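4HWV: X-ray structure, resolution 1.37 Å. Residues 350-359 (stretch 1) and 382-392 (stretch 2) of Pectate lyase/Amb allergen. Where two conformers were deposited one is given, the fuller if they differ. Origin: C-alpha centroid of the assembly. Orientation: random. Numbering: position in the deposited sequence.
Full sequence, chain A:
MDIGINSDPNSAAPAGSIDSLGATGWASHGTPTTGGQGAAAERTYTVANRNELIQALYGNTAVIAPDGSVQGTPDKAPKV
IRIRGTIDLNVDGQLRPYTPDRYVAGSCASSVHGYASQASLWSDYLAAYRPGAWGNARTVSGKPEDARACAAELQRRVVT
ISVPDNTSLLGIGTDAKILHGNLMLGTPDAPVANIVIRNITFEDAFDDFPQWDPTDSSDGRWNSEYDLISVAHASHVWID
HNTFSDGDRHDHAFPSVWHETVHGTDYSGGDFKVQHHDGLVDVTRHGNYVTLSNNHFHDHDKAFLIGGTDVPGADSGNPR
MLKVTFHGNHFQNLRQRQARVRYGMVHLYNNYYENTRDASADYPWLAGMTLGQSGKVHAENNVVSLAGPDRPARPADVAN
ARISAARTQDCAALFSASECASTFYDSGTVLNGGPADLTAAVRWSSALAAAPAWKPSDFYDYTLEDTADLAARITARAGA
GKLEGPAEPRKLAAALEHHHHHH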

ATOM      1  N   ASN A 350     -20.333   6.036 -20.194  1.00  4.74           N
ATOM      2  CA  ASN A 350     -19.059   5.518 -20.691  1.00  4.90           C
ATOM      3  C   ASN A 350     -18.012   5.401 -19.583  1.00  4.56           C
ATOM      4  O   ASN A 350     -16.857   5.801 -19.763  1.00  4.76           O
ATOM      5  CB  ASN A 350     -18.494   6.376 -21.836  1.00  5.64           C
ATOM      6  CG  ASN A 350     -19.293   6.278 -23.133  1.00  6.22           C
ATOM      7  OD1 ASN A 350     -19.262   7.211 -23.916  1.00  6.85           O
ATOM      8  ND2 ASN A 350     -19.947   5.130 -23.397  1.00  7.27           N
ATOM      9  N   ASN A 351     -18.421   4.862 -18.441  1.00  4.55           N
ATOM     10  CA  ASN A 351     -17.462   4.483 -17.409  1.00  4.25           C
ATOM     11  C   ASN A 351     -17.282   2.967 -17.413  1.00  4.21           C
ATOM     12  O   ASN A 351     -18.163   2.235 -17.873  1.00  5.41           O
ATOM     13  CB  ASN A 351     -17.944   4.942 -16.034  1.00  4.55           C
ATOM     14  CG  ASN A 351     -18.185   6.423 -15.987  1.00  4.23           C
ATOM     15  OD1 ASN A 351     -17.239   7.221 -15.972  1.00  4.38           O
ATOM     16  ND2 ASN A 351     -19.456   6.815 -16.016  1.00  4.25           N
ATOM     17  N   TYR A 352     -16.124   2.518 -16.937  1.00  4.57           N
ATOM     18  CA  TYR A 352     -15.831   1.095 -16.803  1.00  5.08           C
ATOM     19  C   TYR A 352     -15.685   0.776 -15.324  1.00  4.50           C
ATOM     20  O   TYR A 352     -14.751   1.248 -14.666  1.00  5.13           O
ATOM     21  CB  TYR A 352     -14.532   0.754 -17.532  1.00  5.52           C
ATOM     22  CG  TYR A 352     -14.060  -0.672 -17.362  1.00  6.16           C
ATOM     23  CD1 TYR A 352     -14.959  -1.727 -17.244  1.00  6.63           C
ATOM     24  CD2 TYR A 352     -12.709  -0.970 -17.363  1.00  6.43           C
ATOM     25  CE1 TYR A 352     -14.518  -3.032 -17.103  1.00  7.72           C
ATOM     26  CE2 TYR A 352     -12.256  -2.275 -17.219  1.00  7.33           C
ATOM     27  CZ  TYR A 352     -13.172  -3.298 -17.095  1.00  7.95           C
ATOM     28  OH  TYR A 352     -12.737  -4.600 -16.981  1.00 10.31           O
ATOM     29  N   TYR A 353     -16.624  -0.015 -14.809  1.00  4.01           N
ATOM     30  CA  TYR A 353     -16.581  -0.521 -13.445  1.00  4.57           C
ATOM     31  C   TYR A 353     -15.953  -1.900 -13.469  1.00  5.15           C
ATOM     32  O   TYR A 353     -16.356  -2.755 -14.261  1.00  5.97           O
ATOM     33  CB  TYR A 353     -17.994  -0.673 -12.909  1.00  4.85           C
ATOM     34  CG  TYR A 353     -18.794   0.597 -12.739  1.00  4.83           C
ATOM     35  CD1 TYR A 353     -19.447   1.208 -13.822  1.00  4.72           C
ATOM     36  CD2 TYR A 353     -18.951   1.162 -11.477  1.00  5.00           C
ATOM     37  CE1 TYR A 353     -20.220   2.353 -13.631  1.00  5.04           C
ATOM     38  CE2 TYR A 353     -19.710   2.300 -11.283  1.00  5.36           C
ATOM     39  CZ  TYR A 353     -20.354   2.888 -12.352  1.00  5.11           C
ATOM     40  OH  TYR A 353     -21.117   4.016 -12.160  1.00  6.90           O
ATOM     41  N   GLU A 354     -14.999  -2.129 -12.579  1.00  4.95           N
ATOM     42  CA  GLU A 354     -14.262  -3.377 -12.554  1.00  5.32           C
ATOM     43  C   GLU A 354     -13.970  -3.782 -11.119  1.00  4.96           C
ATOM     44  O   GLU A 354     -13.262  -3.067 -10.396  1.00  5.21           O
ATOM     45  CB  GLU A 354     -12.952  -3.234 -13.340  1.00  5.99           C
ATOM     46  CG  GLU A 354     -12.126  -4.518 -13.396  1.00  6.70           C
ATOM     47  CD  GLU A 354     -10.792  -4.378 -14.124  1.00  8.02           C
ATOM     48  OE1 GLU A 354     -10.385  -3.240 -14.437  1.00  7.97           O
ATOM     49  OE2 GLU A 354     -10.150  -5.416 -14.362  1.00 10.32           O
ATOM     50  N   ASN A 355     -14.508  -4.925 -10.700  1.00  5.31           N
ATOM     51  CA  ASN A 355     -14.310  -5.388  -9.328  1.00  5.46           C
ATOM     52  C   ASN A 355     -14.725  -6.849  -9.232  1.00  5.56           C
ATOM     53  O   ASN A 355     -15.108  -7.476 -10.240  1.00  6.29           O
ATOM     54  CB  ASN A 355     -15.113  -4.520  -8.334  1.00  5.90           C
ATOM     55  CG  ASN A 355     -14.506  -4.507  -6.916  1.00  6.31           C
ATOM     56  OD1 ASN A 355     -13.646  -5.325  -6.594  1.00  7.32           O
ATOM     57  ND2 ASN A 355     -14.989  -3.601  -6.059  1.00  5.88           N
ATOM     58  N   THR A 356     -14.648  -7.380  -8.017  1.00  6.65           N
ATOM     59  CA  THR A 356     -15.197  -8.686  -7.707  1.00  7.60           C
ATOM     60  C   THR A 356     -16.058  -8.583  -6.461  1.00  7.87           C
ATOM     61  O   THR A 356     -15.841  -7.710  -5.625  1.00  7.80           O
ATOM     62  CB  THR A 356     -14.090  -9.722  -7.489  1.00  8.29           C
ATOM     63  OG1 THR A 356     -14.696 -10.990  -7.182  1.00  9.31           O
ATOM     64  CG2 THR A 356     -13.152  -9.318  -6.349  1.00  9.12           C
ATOM     65  N   ARG A 357     -17.012  -9.500  -6.325  1.00  8.90           N
ATOM     66  CA  ARG A 357     -17.806  -9.608  -5.107  1.00 10.53           C
ATOM     67  C   ARG A 357     -17.148 -10.518  -4.080  1.00 11.38           C
ATOM     68  O   ARG A 357     -17.651 -10.636  -2.971  1.00 12.61           O
ATOM     69  CB  ARG A 357     -19.212 -10.128  -5.431  1.00 11.84           C
ATOM     70  CG  ARG A 357     -20.066  -9.113  -6.217  1.00 14.14           C
ATOM     71  CD  ARG A 357     -21.525  -9.551  -6.363  1.00 16.52           C
ATOM     72  NE  ARG A 357     -22.194  -9.631  -5.067  1.00 18.98           N
ATOM     73  CZ  ARG A 357     -22.458 -10.770  -4.428  1.00 20.98           C
ATOM     74  NH1 ARG A 357     -22.135 -11.943  -4.974  1.00 21.33           N
ATOM     75  NH2 ARG A 357     -23.051 -10.737  -3.238  1.00 22.00           N
ATOM     76  N   ASP A 358     -16.042 -11.165  -4.451  1.00 11.00           N
ATOM     77  CA  ASP A 358     -15.331 -12.080  -3.558  1.00 12.50           C
ATOM     78  C   ASP A 358     -15.078 -11.407  -2.207  1.00 13.24           C
ATOM     79  O   ASP A 358     -14.402 -10.381  -2.147  1.00 13.15           O
ATOM     80  CB  ASP A 358     -14.001 -12.477  -4.216  1.00 14.55           C
ATOM     81  CG  ASP A 358     -13.262 -13.582  -3.463  1.00 17.12           C
ATOM     82  OD1 ASP A 358     -13.377 -13.676  -2.226  1.00 16.71           O
ATOM     83  OD2 ASP A 358     -12.539 -14.360  -4.126  1.00 20.09           O
ATOM     84  N   ALA A 359     -15.608 -11.988  -1.133  1.00 14.44           N
ATOM     85  CA  ALA A 359     -15.607 -11.337   0.172  1.00 16.24           C
ATOM     86  C   ALA A 359     -14.203 -11.232   0.753  1.00 16.73           C
ATOM     87  O   ALA A 359     -13.975 -10.496   1.727  1.00 17.73           O
ATOM     88  CB  ALA A 359     -16.534 -12.075   1.137  1.00 16.79           C
TER
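Stretch 2 (382-392) NVVSLAGPDRP

Neighbouring strands of a parallel sheet are held by a staggered ladder in which alternate residues of one strand both donate and accept, and the pairing of 352-356 with 383-387 is a clear example. Both segments are extended, run in the same direction and diverge by only 3°, with their axes 4.5 Å apart at closest approach.

The ladder begins before the strand proper. Asn-382 OD1 accepts from both Asn-351 N and Asn-351 ND2, each at 3.0 Å, so one side-chain oxygen secures a neighbouring asparagine through backbone and amide alike. Asn-351 O in turn receives Val-383 N at 3.0 Å. Tyr-352 lies beside Val-383, its CD1 4.0 Å from Val-383 CG1, while its OH reaches along the strand to 3.6 Å from Ser-385 CB. Tyr-353 carries the next rung: its N donates to Val-383 O and its O accepts from Ser-385 N, both at 2.8 Å. Its side chain occupies the other face of the sheet, where CD1 meets Val-384 CG2 at 3.9 Å. Glu-354, paired with Ser-385, contributes a CA-H...O contact, CA to Ser-385 O, at 3.3 Å.

Asn-355 repeats the pattern, N to Ser-385 O and O to Ala-387 N, each 3.0 Å; its CB also lies 4.1 Å from Leu-386 CD1. Thr-356 faces Ala-387 with their CA atoms 4.2 Å apart, the tightest pairing of the ladder. The last rung joins Arg-357 N to Ala-387 O at 2.9 Å. Beyond it Gly-388 has phi/psi of 163/134, angles at which a CB would be jammed against the preceding carbonyl. The guanidinium of Arg-357 stacks flat on that of Arg-391, centres 3.7 Å apart despite their like charges, and Asp-358 CB closes the contact 3.6 Å from Pro-389 CD.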

ATOM      1  N   ASN A 382     -22.441   2.357 -19.878  1.00  4.81           N
ATOM      2  CA  ASN A 382     -21.436   1.978 -18.890  1.00  5.35           C
ATOM      3  C   ASN A 382     -21.201   0.477 -18.993  1.00  5.83           C
ATOM      4  O   ASN A 382     -22.149  -0.295 -19.209  1.00  6.14           O
ATOM      5  CB  ASN A 382     -21.903   2.328 -17.480  1.00  4.96           C
ATOM      6  CG  ASN A 382     -22.067   3.831 -17.287  1.00  4.92           C
ATOM      7  OD1 ASN A 382     -21.081   4.548 -17.139  1.00  5.28           O
ATOM      8  ND2 ASN A 382     -23.311   4.311 -17.299  1.00  5.64           N
ATOM      9  N   VAL A 383     -19.945   0.071 -18.820  1.00  5.78           N
ATOM     10  CA  VAL A 383     -19.575  -1.341 -18.798  1.00  6.35           C
ATOM     11  C   VAL A 383     -19.177  -1.746 -17.398  1.00  5.98           C
ATOM     12  O   VAL A 383     -18.423  -1.034 -16.746  1.00  5.68           O
ATOM     13  CB  VAL A 383     -18.407  -1.615 -19.742  1.00  7.85           C
ATOM     14  CG1 VAL A 383     -17.926  -3.069 -19.610  1.00  9.25           C
ATOM     15  CG2 VAL A 383     -18.794  -1.290 -21.163  1.00  9.35           C
ATOM     16  N   VAL A 384     -19.689  -2.893 -16.957  1.00  5.97           N
ATOM     17  CA  VAL A 384     -19.377  -3.430 -15.648  1.00  6.67           C
ATOM     18  C   VAL A 384     -18.806  -4.839 -15.795  1.00  6.98           C
ATOM     19  O   VAL A 384     -19.439  -5.718 -16.393  1.00  8.43           O
ATOM     20  CB  VAL A 384     -20.644  -3.468 -14.734  1.00  7.21           C
ATOM     21  CG1 VAL A 384     -20.299  -3.991 -13.335  1.00  8.17           C
ATOM     22  CG2 VAL A 384     -21.310  -2.105 -14.678  1.00  8.57           C
ATOM     23  N   SER A 385     -17.599  -5.028 -15.270  1.00  6.78           N
ATOM     24  CA  SER A 385     -17.014  -6.354 -15.121  0.50  6.69           C
ATOM     25  C   SER A 385     -16.988  -6.659 -13.638  1.00  7.19           C
ATOM     26  O   SER A 385     -16.220  -6.052 -12.895  1.00  7.67           O
ATOM     27  CB  SER A 385     -15.583  -6.373 -15.644  0.50  6.38           C
ATOM     28  OG  SER A 385     -14.967  -7.612 -15.331  0.50  6.62           O
ATOM     29  N   LEU A 386     -17.837  -7.581 -13.213  1.00  6.94           N
ATOM     30  CA  LEU A 386     -18.022  -7.848 -11.797  1.00  7.70           C
ATOM     31  C   LEU A 386     -17.928  -9.348 -11.593  1.00  9.04           C
ATOM     32  O   LEU A 386     -18.863 -10.090 -11.920  1.00 10.27           O
ATOM     33  CB  LEU A 386     -19.366  -7.276 -11.324  1.00  8.05           C
ATOM     34  CG  LEU A 386     -19.652  -7.382  -9.823  1.00  8.43           C
ATOM     35  CD1 LEU A 386     -18.472  -6.860  -9.015  1.00  8.64           C
ATOM     36  CD2 LEU A 386     -20.901  -6.600  -9.487  1.00  9.85           C
ATOM     37  N   ALA A 387     -16.774  -9.785 -11.091  1.00  9.31           N
ATOM     38  CA  ALA A 387     -16.514 -11.197 -10.853  1.00 11.06           C
ATOM     39  C   ALA A 387     -17.065 -11.639  -9.507  1.00 12.42           C
ATOM     40  O   ALA A 387     -17.640 -10.852  -8.762  1.00 11.90           O
ATOM     41  CB  ALA A 387     -15.015 -11.468 -10.930  1.00 11.49           C
ATOM     42  N   GLY A 388     -16.880 -12.912  -9.195  1.00 15.26           N
ATOM     43  CA  GLY A 388     -17.290 -13.412  -7.899  1.00 17.99           C
ATOM     44  C   GLY A 388     -17.359 -14.921  -7.943  1.00 20.11           C
ATOM     45  O   GLY A 388     -17.897 -15.497  -8.893  1.00 20.25           O
ATOM     46  N   PRO A 389     -16.792 -15.585  -6.924  1.00 22.06           N
ATOM     47  CA  PRO A 389     -16.748 -17.046  -6.914  1.00 23.37           C
ATOM     48  C   PRO A 389     -18.090 -17.664  -6.541  1.00 24.77           C
ATOM     49  O   PRO A 389     -18.268 -18.858  -6.764  1.00 25.72           O
ATOM     50  CB  PRO A 389     -15.718 -17.345  -5.819  1.00 23.81           C
ATOM     51  CG  PRO A 389     -15.849 -16.194  -4.882  1.00 23.89           C
ATOM     52  CD  PRO A 389     -16.057 -15.008  -5.784  1.00 23.10           C
ATOM     53  N   ASP A 390     -19.018 -16.893  -5.979  1.00 25.09           N
ATOM     54  CA  ASP A 390     -20.218 -17.519  -5.407  1.00 25.79           C
ATOM     55  C   ASP A 390     -21.392 -17.661  -6.375  1.00 25.35           C
ATOM     56  O   ASP A 390     -22.034 -18.708  -6.448  1.00 26.39           O
ATOM     57  CB  ASP A 390     -20.665 -16.786  -4.138  1.00 26.51           C
ATOM     58  N   ARG A 391     -21.678 -16.598  -7.109  1.00 23.41           N
ATOM     59  CA  ARG A 391     -22.827 -16.572  -8.013  1.00 21.68           C
ATOM     60  C   ARG A 391     -22.593 -15.482  -9.052  1.00 20.04           C
ATOM     61  O   ARG A 391     -21.821 -14.556  -8.812  1.00 19.86           O
ATOM     62  CB  ARG A 391     -24.107 -16.253  -7.236  1.00 21.29           C
ATOM     63  CG  ARG A 391     -24.156 -14.832  -6.671  1.00 20.92           C
ATOM     64  CD  ARG A 391     -25.590 -14.374  -6.474  1.00 20.41           C
ATOM     65  NE  ARG A 391     -25.701 -13.179  -5.643  1.00 19.93           N
ATOM     66  CZ  ARG A 391     -25.579 -11.932  -6.098  1.00 19.30           C
ATOM     67  NH1 ARG A 391     -25.316 -11.708  -7.384  1.00 18.66           N
ATOM     68  NH2 ARG A 391     -25.709 -10.906  -5.265  1.00 18.93           N
ATOM     69  N   PRO A 392     -23.264 -15.575 -10.210  1.00 18.62           N
ATOM     70  CA  PRO A 392     -23.132 -14.474 -11.179  1.00 17.65           C
ATOM     71  C   PRO A 392     -23.666 -13.149 -10.636  1.00 15.56           C
ATOM     72  O   PRO A 392     -24.675 -13.103  -9.937  1.00 15.68           O
ATOM     73  CB  PRO A 392     -24.006 -14.926 -12.354  1.00 18.71           C
ATOM     74  CG  PRO A 392     -24.178 -16.405 -12.180  1.00 19.11           C
ATOM     75  CD  PRO A 392     -24.096 -16.684 -10.711  1.00 19.07           C
TER
HETATM   76  O   HOH W   1     -13.796  -8.087 -12.813  1.00 12.19           O